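Sugar-binding transport ATP-binding protein (Pyrococcus horikoshii, PDB 1V43) probably binds and hydrolyses ATP as the nucleotide-binding subunit of an ABC transporter, thereby powering sugar uptake. Local coordinates at residues Ser225-Glu228 with Val229-Pro233. Sequence-based numbering, arbitrary orientation.
Sequences SPTE and VYLRP
V229 N donates to S225 O at 2.9 Å, closing the first turn of a short helix, 226-231, whose start is a capping box: E228 N reaches S225 OG (3.1 Å), and S225 N returns a nearly straight bond (168°) to the anti lone pair of E228 OE1. The two methyls of V229 lie against the carbonyls of this turn, CG2 being 3.5 Å from P226 O. Cutting V229 back to an alanine would remove both methyls and is likely to open a gap against I242. Next, Y230 N donates to P226 O (3.0 Å, N-H...O 141°). A chi1 of 172° sets the Y230 ring opposite its own backbone N and leads it away from the turn; its OH bonds E291, joining this helix of the ABC ATPase part to the OB-fold region. L231 N donates to T227 O at 2.8 Å, while the two side chains run alongside each other; T227 OG1 bonds H342 of the second subunit. After the helix, R232 N still donates to E228 O (2.9 Å). Where the T227 and L231 side chains meet, T227 CG2 and L231 CD1 stand 3.5 Å apart, tighter than usual van der Waals contact.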
ATOM      1  N   SER A 225     -18.707   6.950  10.429  1.00 19.94           N
ATOM      2  CA  SER A 225     -18.665   6.114   9.239  1.00 27.77           C
ATOM      3  C   SER A 225     -17.423   6.497   8.422  1.00 24.66           C
ATOM      4  O   SER A 225     -16.898   7.599   8.563  1.00 28.88           O
ATOM      5  CB  SER A 225     -19.893   6.375   8.375  1.00 26.47           C
ATOM      6  OG  SER A 225     -19.741   7.623   7.722  1.00 26.42           O
ATOM      7  N   PRO A 226     -16.946   5.592   7.558  1.00 23.31           N
ATOM      8  CA  PRO A 226     -15.767   5.851   6.715  1.00 21.48           C
ATOM      9  C   PRO A 226     -15.885   7.204   5.989  1.00 22.11           C
ATOM     10  O   PRO A 226     -14.904   7.935   5.852  1.00 24.92           O
ATOM     11  CB  PRO A 226     -15.780   4.671   5.750  1.00 15.95           C
ATOM     12  CG  PRO A 226     -16.307   3.553   6.644  1.00 26.37           C
ATOM     13  CD  PRO A 226     -17.456   4.224   7.353  1.00 16.48           C
ATOM     14  N   THR A 227     -17.093   7.528   5.529  1.00 28.17           N
ATOM     15  CA  THR A 227     -17.343   8.790   4.841  1.00 25.24           C
ATOM     16  C   THR A 227     -17.158   9.957   5.803  1.00 27.10           C
ATOM     17  O   THR A 227     -16.527  10.968   5.470  1.00 31.67           O
ATOM     18  CB  THR A 227     -18.782   8.858   4.277  1.00 33.94           C
ATOM     19  OG1 THR A 227     -18.976   7.808   3.325  1.00 32.26           O
ATOM     20  CG2 THR A 227     -19.028  10.209   3.596  1.00 29.80           C
ATOM     21  N   GLU A 228     -17.696   9.820   7.005  1.00 25.81           N
ATOM     22  CA  GLU A 228     -17.573  10.888   7.992  1.00 29.09           C
ATOM     23  C   GLU A 228     -16.133  11.149   8.434  1.00 23.66           C
ATOM     24  O   GLU A 228     -15.714  12.306   8.500  1.00 23.83           O
ATOM     25  CB  GLU A 228     -18.444  10.598   9.218  1.00 30.91           C
ATOM     26  CG  GLU A 228     -19.947  10.639   8.953  1.00 35.68           C
ATOM     27  CD  GLU A 228     -20.762  10.351  10.212  1.00 44.73           C
ATOM     28  OE1 GLU A 228     -20.531   9.304  10.861  1.00 37.24           O
ATOM     29  OE2 GLU A 228     -21.637  11.173  10.553  1.00 43.66           O
ATOM     30  N   VAL A 229     -15.364  10.103   8.729  1.00 18.47           N
ATOM     31  CA  VAL A 229     -13.989  10.343   9.164  1.00 23.93           C
ATOM     32  C   VAL A 229     -13.085  10.774   8.008  1.00 23.73           C
ATOM     33  O   VAL A 229     -12.090  11.454   8.212  1.00 26.08           O
ATOM     34  CB  VAL A 229     -13.379   9.112   9.893  1.00 27.89           C
ATOM     35  CG1 VAL A 229     -14.182   8.836  11.150  1.00 25.31           C
ATOM     36  CG2 VAL A 229     -13.350   7.877   8.968  1.00 24.27           C
ATOM     37  N   TYR A 230     -13.443  10.397   6.785  1.00 28.39           N
ATOM     38  CA  TYR A 230     -12.632  10.787   5.645  1.00 25.63           C
ATOM     39  C   TYR A 230     -12.946  12.222   5.178  1.00 24.19           C
ATOM     40  O   TYR A 230     -12.047  13.046   5.065  1.00 25.66           O
ATOM     41  CB  TYR A 230     -12.835   9.806   4.487  1.00 23.21           C
ATOM     42  CG  TYR A 230     -12.161  10.267   3.212  1.00 24.56           C
ATOM     43  CD1 TYR A 230     -10.770  10.192   3.059  1.00 23.31           C
ATOM     44  CD2 TYR A 230     -12.907  10.796   2.171  1.00 19.48           C
ATOM     45  CE1 TYR A 230     -10.151  10.635   1.892  1.00 19.87           C
ATOM     46  CE2 TYR A 230     -12.304  11.242   1.012  1.00 23.57           C
ATOM     47  CZ  TYR A 230     -10.930  11.163   0.873  1.00 27.98           C
ATOM     48  OH  TYR A 230     -10.353  11.636  -0.284  1.00 25.56           O
ATOM     49  N   LEU A 231     -14.215  12.513   4.899  1.00 22.98           N
ATOM     50  CA  LEU A 231     -14.606  13.849   4.441  1.00 25.92           C
ATOM     51  C   LEU A 231     -14.582  14.885   5.545  1.00 31.39           C
ATOM     52  O   LEU A 231     -14.360  16.068   5.282  1.00 28.17           O
ATOM     53  CB  LEU A 231     -16.010  13.839   3.833  1.00 24.16           C
ATOM     54  CG  LEU A 231     -16.205  13.057   2.536  1.00 31.17           C
ATOM     55  CD1 LEU A 231     -17.681  13.082   2.153  1.00 30.34           C
ATOM     56  CD2 LEU A 231     -15.339  13.660   1.437  1.00 28.20           C
ATOM     57  N   ARG A 232     -14.809  14.455   6.782  1.00 26.71           N
ATOM     58  CA  ARG A 232     -14.824  15.415   7.876  1.00 30.02           C
ATOM     59  C   ARG A 232     -14.024  15.032   9.117  1.00 27.63           C
ATOM     60  O   ARG A 232     -14.576  14.839  10.194  1.00 21.65           O
ATOM     61  CB  ARG A 232     -16.280  15.742   8.244  1.00 28.73           C
ATOM     62  CG  ARG A 232     -16.986  16.586   7.172  1.00 32.01           C
ATOM     63  CD  ARG A 232     -18.491  16.701   7.387  1.00 40.13           C
ATOM     64  NE  ARG A 232     -19.196  15.475   7.009  1.00 58.55           N
ATOM     65  CZ  ARG A 232     -19.410  15.077   5.754  1.00 60.21           C
ATOM     66  NH1 ARG A 232     -18.983  15.808   4.728  1.00 59.50           N
ATOM     67  NH2 ARG A 232     -20.043  13.934   5.525  1.00 55.85           N
ATOM     68  N   PRO A 233     -12.697  14.905   8.974  1.00 27.00           N
ATOM     69  CA  PRO A 233     -11.877  14.551  10.136  1.00 28.91           C
ATOM     70  C   PRO A 233     -12.000  15.703  11.142  1.00 33.03           C
ATOM     71  O   PRO A 233     -11.888  16.863  10.755  1.00 30.34           O
ATOM     72  CB  PRO A 233     -10.477  14.459   9.545  1.00 25.99           C
ATOM     73  CG  PRO A 233     -10.513  15.521   8.471  1.00 28.69           C
ATOM     74  CD  PRO A 233     -11.856  15.248   7.814  1.00 24.39           C
TER